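Local structure of predicted ATPase involved in replication control, Cdc46/Mcm family (Methanopyrus kandleri AV19, 3F8T) at residues 30-35 / 64-69; 126-131 / 155-160; 295-300 / 334-339. The protein probably binds ATP and single-stranded DNA and belongs to the MCM family of replicative helicases, whose members unwind DNA. The protein carries 2 engineered substitutions. All coordinates share one frame; numbering follows the deposited sequence.

Contact 1 (30-35 / 64-69)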
loop_
_atom_site.group_PDB
_atom_site.type_symbol
_atom_site.label_atom_id
_atom_site.label_comp_id
_atom_site.label_asym_id
_atom_site.label_seq_id
_atom_site.Cartn_x
_atom_site.Cartn_y
_atom_site.Cartn_z
ATOM N N THR A 30 37.393 26.383 2.178
ATOM C CA THR A 30 37.837 25.888 3.484
ATOM C C THR A 30 36.758 26.002 4.581
ATOM O O THR A 30 36.589 25.082 5.384
ATOM C CB THR A 30 39.169 26.553 3.935
ATOM O OG1 THR A 30 40.184 26.263 2.965
ATOM C CG2 THR A 30 39.622 25.999 5.268
ATOM N N ARG A 31 36.028 27.114 4.607
ATOM C CA ARG A 31 34.999 27.314 5.638
ATOM C C ARG A 31 33.907 26.223 5.641
ATOM O O ARG A 31 33.411 25.837 6.707
ATOM C CB ARG A 31 34.397 28.726 5.575
ATOM C CG ARG A 31 33.705 29.098 4.275
ATOM C CD ARG A 31 32.890 30.410 4.405
ATOM N NE ARG A 31 31.688 30.245 5.232
ATOM C CZ ARG A 31 30.574 29.630 4.831
ATOM N NH1 ARG A 31 30.487 29.111 3.606
ATOM N NH2 ARG A 31 29.543 29.523 5.659
ATOM N N VAL A 32 33.545 25.723 4.458
ATOM C CA VAL A 32 32.596 24.613 4.355
ATOM C C VAL A 32 33.045 23.457 5.236
ATOM O O VAL A 32 32.261 22.976 6.067
ATOM C CB VAL A 32 32.374 24.143 2.882
ATOM C CG1 VAL A 32 31.527 22.843 2.818
ATOM C CG2 VAL A 32 31.708 25.237 2.083
ATOM N N LEU A 33 34.299 23.023 5.076
ATOM C CA LEU A 33 34.813 21.892 5.843
ATOM C C LEU A 33 35.045 22.206 7.322
ATOM O O LEU A 33 34.781 21.367 8.181
ATOM C CB LEU A 33 36.097 21.313 5.223
ATOM C CG LEU A 33 36.012 20.292 4.077
ATOM C CD1 LEU A 33 37.336 19.536 3.967
ATOM C CD2 LEU A 33 34.846 19.303 4.241
ATOM N N ILE A 34 35.557 23.400 7.616
ATOM C CA ILE A 34 35.709 23.830 9.005
ATOM C C ILE A 34 34.351 23.829 9.731
ATOM O O ILE A 34 34.241 23.325 10.839
ATOM C CB ILE A 34 36.373 25.233 9.124
ATOM C CG1 ILE A 34 37.813 25.192 8.608
ATOM C CG2 ILE A 34 36.386 25.687 10.585
ATOM C CD1 ILE A 34 38.461 26.565 8.492
ATOM N N GLU A 35 33.321 24.398 9.114
ATOM C CA GLU A 35 32.017 24.438 9.788
ATOM C C GLU A 35 31.419 23.038 9.966
ATOM O O GLU A 35 30.782 22.755 10.993
ATOM C CB GLU A 35 31.066 25.402 9.087
ATOM C CG GLU A 35 31.527 26.849 9.273
ATOM C CD GLU A 35 30.713 27.857 8.489
ATOM O OE1 GLU A 35 29.474 27.670 8.343
ATOM O OE2 GLU A 35 31.319 28.852 8.018
ATOM N N SER A 64 21.528 27.644 7.466
ATOM C CA SER A 64 20.564 27.121 6.497
ATOM C C SER A 64 21.022 27.227 5.058
ATOM O O SER A 64 20.793 26.310 4.257
ATOM C CB SER A 64 19.217 27.835 6.647
ATOM O OG SER A 64 18.559 27.386 7.811
ATOM N N ASP A 65 21.643 28.351 4.720
ATOM C CA ASP A 65 22.181 28.538 3.371
ATOM C C ASP A 65 23.359 27.597 3.115
ATOM O O ASP A 65 23.514 27.076 2.011
ATOM C CB ASP A 65 22.574 29.997 3.153
ATOM C CG ASP A 65 21.364 30.942 3.170
ATOM O OD1 ASP A 65 20.224 30.495 2.901
ATOM O OD2 ASP A 65 21.554 32.135 3.466
ATOM N N LEU A 66 24.170 27.358 4.143
ATOM C CA LEU A 66 25.257 26.380 4.031
ATOM C C LEU A 66 24.715 24.956 3.895
ATOM O O LEU A 66 25.215 24.180 3.075
ATOM C CB LEU A 66 26.232 26.471 5.219
ATOM C CG LEU A 66 27.412 25.490 5.192
ATOM C CD1 LEU A 66 28.236 25.546 3.889
ATOM C CD2 LEU A 66 28.333 25.635 6.409
ATOM N N ALA A 67 23.703 24.618 4.698
ATOM C CA ALA A 67 23.054 23.311 4.628
ATOM C C ALA A 67 22.586 23.071 3.187
ATOM O O ALA A 67 22.821 22.019 2.592
ATOM C CB ALA A 67 21.861 23.255 5.620
ATOM N N SER A 68 21.939 24.081 2.631
ATOM C CA SER A 68 21.450 24.047 1.268
ATOM C C SER A 68 22.585 23.868 0.252
ATOM O O SER A 68 22.477 23.045 -0.657
ATOM C CB SER A 68 20.680 25.337 0.989
ATOM O OG SER A 68 20.097 25.279 -0.289
ATOM N N TRP A 69 23.669 24.625 0.411
ATOM C CA TRP A 69 24.818 24.550 -0.500
ATOM C C TRP A 69 25.418 23.145 -0.470
ATOM O O TRP A 69 25.798 22.585 -1.506
ATOM C CB TRP A 69 25.886 25.566 -0.084
ATOM C CG TRP A 69 26.995 25.717 -1.102
ATOM C CD1 TRP A 69 27.050 26.629 -2.127
ATOM C CD2 TRP A 69 28.188 24.937 -1.193
ATOM N NE1 TRP A 69 28.216 26.465 -2.849
ATOM C CE2 TRP A 69 28.934 25.433 -2.299
ATOM C CE3 TRP A 69 28.717 23.876 -0.443
ATOM C CZ2 TRP A 69 30.165 24.887 -2.679
ATOM C CZ3 TRP A 69 29.942 23.335 -0.814
ATOM C CH2 TRP A 69 30.660 23.847 -1.928
#
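Leu66 reaches from helix 64-69 toward helix 30-35 and is met there by Val32, Glu35 and Arg31. Its CG stands anti to the backbone N (chi1 -180°), and the two methyls beyond it divide the work. CD1 touches Val32 CG2 at 3.9 Å, the two branched side chains crossing obliquely. CD2 lies against Glu35 CB at 3.8 Å and, tip to tip, against the guanidinium of Arg31, whose NH2 is 4.1 Å from it. Val32 CG2 also touches Trp69, 3.9 Å from CZ3, and these two side chains cross at about a right angle. CG2 thus fits between Leu66 CD1 and Trp69 CZ3, with CG1 beside the same CZ3; a compact branched side chain suits the space between leucine and indole. Arg31 and Glu35, one helical turn apart, join in a salt bridge (NH2 to OE2, 3.0 Å), which keeps the charges on their own helix beside the leucine. No hydrogen bond links the two segments. Trp69 also stacks on His73 and touches Leu28. With the segment axes 11.5 Å apart at closest and crossing at -105°, this is steep, apolar helix packing within the helical N-terminal domain of an archaeal MCM homologue.

Contact 2 (126-131 / 155-160)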
loop_
_atom_site.group_PDB
_atom_site.type_symbol
_atom_site.label_atom_id
_atom_site.label_comp_id
_atom_site.label_asym_id
_atom_site.label_seq_id
_atom_site.Cartn_x
_atom_site.Cartn_y
_atom_site.Cartn_z
ATOM N N ARG A 126 9.608 -1.089 -7.833
ATOM C CA ARG A 126 9.049 -1.825 -8.965
ATOM C C ARG A 126 9.859 -3.069 -9.284
ATOM O O ARG A 126 9.309 -4.079 -9.743
ATOM C CB ARG A 126 9.040 -0.929 -10.200
ATOM C CG ARG A 126 8.111 0.262 -10.080
ATOM C CD ARG A 126 6.680 -0.128 -10.409
ATOM N NE ARG A 126 6.453 -0.050 -11.843
ATOM C CZ ARG A 126 5.682 0.851 -12.440
ATOM N NH1 ARG A 126 5.019 1.763 -11.739
ATOM N NH2 ARG A 126 5.570 0.827 -13.753
ATOM N N GLU A 127 11.169 -2.991 -9.043
ATOM C CA GLU A 127 12.079 -4.014 -9.525
ATOM C C GLU A 127 13.404 -3.961 -8.769
ATOM O O GLU A 127 13.826 -2.899 -8.299
ATOM C CB GLU A 127 12.311 -3.824 -11.034
ATOM C CG GLU A 127 13.197 -4.878 -11.677
ATOM C CD GLU A 127 13.465 -4.604 -13.139
ATOM O OE1 GLU A 127 12.545 -4.113 -13.848
ATOM O OE2 GLU A 127 14.608 -4.890 -13.578
ATOM N N VAL A 128 14.036 -5.119 -8.622
ATOM C CA VAL A 128 15.385 -5.184 -8.072
ATOM C C VAL A 128 16.211 -6.106 -8.947
ATOM O O VAL A 128 15.661 -6.985 -9.620
ATOM C CB VAL A 128 15.427 -5.647 -6.599
ATOM C CG1 VAL A 128 14.618 -4.721 -5.701
ATOM C CG2 VAL A 128 14.982 -7.131 -6.423
ATOM N N ARG A 129 17.523 -5.895 -8.959
ATOM C CA ARG A 129 18.394 -6.777 -9.720
ATOM C C ARG A 129 19.797 -6.898 -9.114
ATOM O O ARG A 129 20.258 -6.014 -8.363
ATOM C CB ARG A 129 18.419 -6.398 -11.210
ATOM C CG ARG A 129 19.257 -5.214 -11.585
ATOM C CD ARG A 129 19.276 -5.035 -13.107
ATOM N NE ARG A 129 20.331 -4.099 -13.526
ATOM C CZ ARG A 129 20.209 -2.773 -13.534
ATOM N NH1 ARG A 129 19.074 -2.198 -13.143
ATOM N NH2 ARG A 129 21.228 -2.015 -13.927
ATOM N N GLY A 130 20.437 -8.022 -9.424
ATOM C CA GLY A 130 21.775 -8.315 -8.937
ATOM C C GLY A 130 22.264 -9.695 -9.338
ATOM O O GLY A 130 21.720 -10.329 -10.241
ATOM N N ALA A 131 23.315 -10.152 -8.668
ATOM C CA ALA A 131 23.900 -11.449 -8.961
ATOM C C ALA A 131 24.179 -12.151 -7.635
ATOM O O ALA A 131 23.275 -12.726 -7.024
ATOM C CB ALA A 131 25.172 -11.283 -9.792
ATOM N N LEU A 155 16.213 -3.939 0.057
ATOM C CA LEU A 155 14.798 -3.650 -0.113
ATOM C C LEU A 155 14.274 -4.689 -1.105
ATOM O O LEU A 155 15.054 -5.538 -1.588
ATOM C CB LEU A 155 14.559 -2.190 -0.570
ATOM C CG LEU A 155 15.456 -1.529 -1.613
ATOM C CD1 LEU A 155 15.379 -2.233 -2.978
ATOM C CD2 LEU A 155 15.126 -0.058 -1.757
ATOM N N GLY A 156 12.980 -4.652 -1.410
ATOM C CA GLY A 156 12.411 -5.631 -2.338
ATOM C C GLY A 156 11.207 -5.091 -3.091
ATOM O O GLY A 156 10.626 -4.099 -2.681
ATOM N N PRO A 157 10.816 -5.761 -4.189
ATOM C CA PRO A 157 9.712 -5.268 -5.029
ATOM C C PRO A 157 8.421 -5.141 -4.219
ATOM O O PRO A 157 8.083 -6.048 -3.449
ATOM C CB PRO A 157 9.570 -6.362 -6.092
ATOM C CG PRO A 157 10.957 -7.048 -6.127
ATOM C CD PRO A 157 11.364 -7.044 -4.678
ATOM N N GLY A 158 7.720 -4.020 -4.369
ATOM C CA GLY A 158 6.440 -3.808 -3.680
ATOM C C GLY A 158 6.576 -3.023 -2.390
ATOM O O GLY A 158 5.596 -2.463 -1.886
ATOM N N LEU A 159 7.793 -2.993 -1.847
ATOM C CA LEU A 159 8.075 -2.245 -0.622
ATOM C C LEU A 159 7.937 -0.754 -0.884
ATOM O O LEU A 159 8.333 -0.278 -1.942
ATOM C CB LEU A 159 9.501 -2.547 -0.125
ATOM C CG LEU A 159 9.823 -2.324 1.350
ATOM C CD1 LEU A 159 8.967 -3.247 2.229
ATOM C CD2 LEU A 159 11.322 -2.583 1.577
ATOM N N ARG A 160 7.351 -0.029 0.066
ATOM C CA ARG A 160 7.404 1.423 0.040
ATOM C C ARG A 160 8.590 1.916 0.875
ATOM O O ARG A 160 8.744 1.551 2.037
ATOM C CB ARG A 160 6.108 2.031 0.556
ATOM C CG ARG A 160 6.005 3.509 0.312
ATOM C CD ARG A 160 4.550 3.971 0.402
ATOM N NE ARG A 160 4.493 5.425 0.455
ATOM C CZ ARG A 160 4.557 6.132 1.575
ATOM N NH1 ARG A 160 4.511 7.464 1.516
ATOM N NH2 ARG A 160 4.649 5.521 2.756
#
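In the OB-fold region of the chain, the end of a long strand carries Val128 against the start of a type II beta turn, Gly156 to Leu159, and the residue before it, so that Leu155, Gly156 and Pro157 receive it. The turn is closed by Leu159 N bonding to Gly156 O at 3.2 Å. Proline in its second position suits the backbone angles needed there, and Gly158 in the third has a positive phi of 96°, at which a CB would press on the preceding carbonyl O.

Val128 spreads its methyls over the loop. CG1 lies anti to the carbonyl carbon (chi1 -59°) and meets Leu155 CD1 at 3.8 Å, the two side chains sliding past each other in opposite directions; Gly156 CA is 4.1 Å from the same CG1. CG2 sits 4.0 Å from Pro157 CD and as close to the ring's CG, the two side chains crossing at about a right angle. An alanine at Val128 would probably leave Leu155 CD1 and Pro157 CD and CG without this partner and open a gap between strand and loop. No hydrogen bond crosses the contact.

Just before Val128, Arg126 and Glu127 both face Ile138 in a classic beta bulge. Strand 118-130 pairs here with strand 134-140 and, through Val128 and Leu291, with strand 289-293. Pro157 also packs on Leu291 and Ala293, Leu155 touches Ala137 and Val177, and Gly158 O accepts from Arg265, so the turn lies between the OB-fold strands and the P-loop region.

Contact 3 (295-300 / 334-339); sequences AAVLAD and IALNAR
Asp300 and Arg339 lie side by side, pointing the same way, and the arginine grips the carboxylate side-on in a salt bridge. NE donates to OD1 at 2.8 Å in an essentially straight bond (179°), while NH2 donates to OD2, also at 2.8 Å. Both oxygens use their syn lone pairs, and the two planes are only 5° apart. The anti lone pair of OD1 takes a third bond, from the backbone N of Arg339, 2.8 Å away. Aspartate suits the place because its short side chain can accept from main chain and guanidinium of one residue together, which fixes the rotation of both groups. Asn337 CG lies over one guanidinium face, offset toward the rim.

Farther out, two alanines let the backbones close up, Ala296 CB lying 4.1 Å from Ala338 CB. Apolar packing continues where Val297 CG2 is 3.9 Å from Leu336 CB. A water donates to Asn337 O at 2.6 Å and more weakly to Val297 O.

Val329 on strand 328-331 touches Ala296, Val297, Leu336 and Ala338, and Arg265 reaches Asp300. The position of hairpin 328-337, before strand 341-346 of the parallel sheet, is consistent with the MCM pre-sensor-1 hairpin; short helix 295-298, following strands 281-285 and 289-293, packs against its base.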
loop_
_atom_site.group_PDB
_atom_site.type_symbol
_atom_site.label_atom_id
_atom_site.label_comp_id
_atom_site.label_asym_id
_atom_site.label_seq_id
_atom_site.Cartn_x
_atom_site.Cartn_y
_atom_site.Cartn_z
ATOM N N ALA A 295 1.146 -6.717 -10.685
ATOM C CA ALA A 295 0.074 -5.886 -10.138
ATOM C C ALA A 295 -0.260 -6.126 -8.675
ATOM O O ALA A 295 -0.455 -5.167 -7.946
ATOM C CB ALA A 295 -1.195 -6.016 -10.997
ATOM N N ALA A 296 -0.383 -7.387 -8.263
ATOM C CA ALA A 296 -0.832 -7.699 -6.901
ATOM C C ALA A 296 0.183 -7.204 -5.859
ATOM O O ALA A 296 -0.184 -6.706 -4.790
ATOM C CB ALA A 296 -1.081 -9.177 -6.746
ATOM N N VAL A 297 1.463 -7.349 -6.199
ATOM C CA VAL A 297 2.582 -6.850 -5.392
ATOM C C VAL A 297 2.595 -5.312 -5.358
ATOM O O VAL A 297 2.768 -4.708 -4.299
ATOM C CB VAL A 297 3.933 -7.445 -5.910
ATOM C CG1 VAL A 297 5.124 -6.894 -5.133
ATOM C CG2 VAL A 297 3.890 -8.970 -5.775
ATOM N N LEU A 298 2.392 -4.667 -6.502
ATOM C CA LEU A 298 2.352 -3.199 -6.516
ATOM C C LEU A 298 1.123 -2.637 -5.786
ATOM O O LEU A 298 1.112 -1.470 -5.381
ATOM C CB LEU A 298 2.437 -2.656 -7.953
ATOM C CG LEU A 298 3.757 -2.931 -8.691
ATOM C CD1 LEU A 298 3.633 -2.462 -10.141
ATOM C CD2 LEU A 298 4.912 -2.221 -7.984
ATOM N N ALA A 299 0.098 -3.471 -5.609
ATOM C CA ALA A 299 -1.140 -3.065 -4.905
ATOM C C ALA A 299 -1.081 -3.397 -3.408
ATOM O O ALA A 299 -2.055 -3.185 -2.684
ATOM C CB ALA A 299 -2.366 -3.761 -5.539
ATOM N N ASP A 300 0.053 -3.918 -2.940
ATOM C CA ASP A 300 0.230 -4.209 -1.516
ATOM C C ASP A 300 -0.236 -3.042 -0.642
ATOM O O ASP A 300 0.205 -1.902 -0.805
ATOM C CB ASP A 300 1.708 -4.551 -1.222
ATOM C CG ASP A 300 1.962 -4.907 0.249
ATOM O OD1 ASP A 300 1.343 -5.851 0.754
ATOM O OD2 ASP A 300 2.828 -4.266 0.890
ATOM N N ILE A 334 9.966 -17.562 -4.193
ATOM C CA ILE A 334 10.096 -16.239 -3.571
ATOM C C ILE A 334 8.700 -15.724 -3.234
ATOM O O ILE A 334 7.901 -15.482 -4.139
ATOM C CB ILE A 334 10.796 -15.211 -4.482
ATOM C CG1 ILE A 334 12.239 -15.627 -4.772
ATOM C CG2 ILE A 334 10.780 -13.819 -3.809
ATOM C CD1 ILE A 334 12.748 -15.160 -6.127
ATOM N N ALA A 335 8.417 -15.568 -1.943
ATOM C CA ALA A 335 7.149 -15.011 -1.486
ATOM C C ALA A 335 7.277 -13.493 -1.384
ATOM O O ALA A 335 8.203 -12.996 -0.734
ATOM C CB ALA A 335 6.767 -15.613 -0.122
ATOM N N LEU A 336 6.368 -12.758 -2.042
ATOM C CA LEU A 336 6.333 -11.277 -1.963
ATOM C C LEU A 336 5.027 -10.799 -1.321
ATOM O O LEU A 336 4.001 -11.448 -1.482
ATOM C CB LEU A 336 6.462 -10.657 -3.360
ATOM C CG LEU A 336 7.677 -11.090 -4.182
ATOM C CD1 LEU A 336 7.562 -10.613 -5.615
ATOM C CD2 LEU A 336 8.950 -10.556 -3.540
ATOM N N ASN A 337 5.068 -9.686 -0.593
ATOM C CA ASN A 337 3.854 -9.165 0.042
ATOM C C ASN A 337 2.914 -8.678 -1.052
ATOM O O ASN A 337 3.327 -7.951 -1.961
ATOM C CB ASN A 337 4.131 -7.993 0.980
ATOM C CG ASN A 337 4.704 -8.416 2.325
ATOM O OD1 ASN A 337 5.611 -7.758 2.833
ATOM N ND2 ASN A 337 4.167 -9.474 2.918
ATOM N N ALA A 338 1.665 -9.097 -0.949
ATOM C CA ALA A 338 0.614 -8.683 -1.859
ATOM C C ALA A 338 -0.666 -8.598 -1.046
ATOM O O ALA A 338 -1.631 -9.335 -1.284
ATOM C CB ALA A 338 0.476 -9.687 -2.993
ATOM N N ARG A 339 -0.654 -7.686 -0.073
ATOM C CA ARG A 339 -1.725 -7.575 0.909
ATOM C C ARG A 339 -2.740 -6.603 0.366
ATOM O O ARG A 339 -2.906 -5.497 0.888
ATOM C CB ARG A 339 -1.169 -7.117 2.272
ATOM C CG ARG A 339 -0.227 -8.167 2.888
ATOM C CD ARG A 339 0.715 -7.570 3.970
ATOM N NE ARG A 339 1.621 -6.554 3.430
ATOM C CZ ARG A 339 2.561 -5.930 4.143
ATOM N NH1 ARG A 339 2.747 -6.231 5.435
ATOM N NH2 ARG A 339 3.332 -5.014 3.569
HETATM O O HOH W 1 4.722 -5.734 -1.756
#

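Contact 1 stands apart, its centre about 39 Å from that of the chain and about 35 and 43 Å from the centres of contacts 2 and 3. It is a partly buried pairing of helices at the periphery, with a surface ion pair beside its apolar packing. Contacts 2 and 3 are neighbours, their centres about 12 Å apart: Pro157 O and Gly158 CA press on Val297 CG1, and Arg126 CD meets Leu298 CD2, so the OB-fold loop and strand touch short helix 295-298 of the P-loop domain directly. Contact 2 is held by apolar packing without hydrogen bonds, whereas contact 3, the most buried, adds a salt bridge and a main-chain N-H bonded to the same carboxylate. No two contacts share a helix or strand.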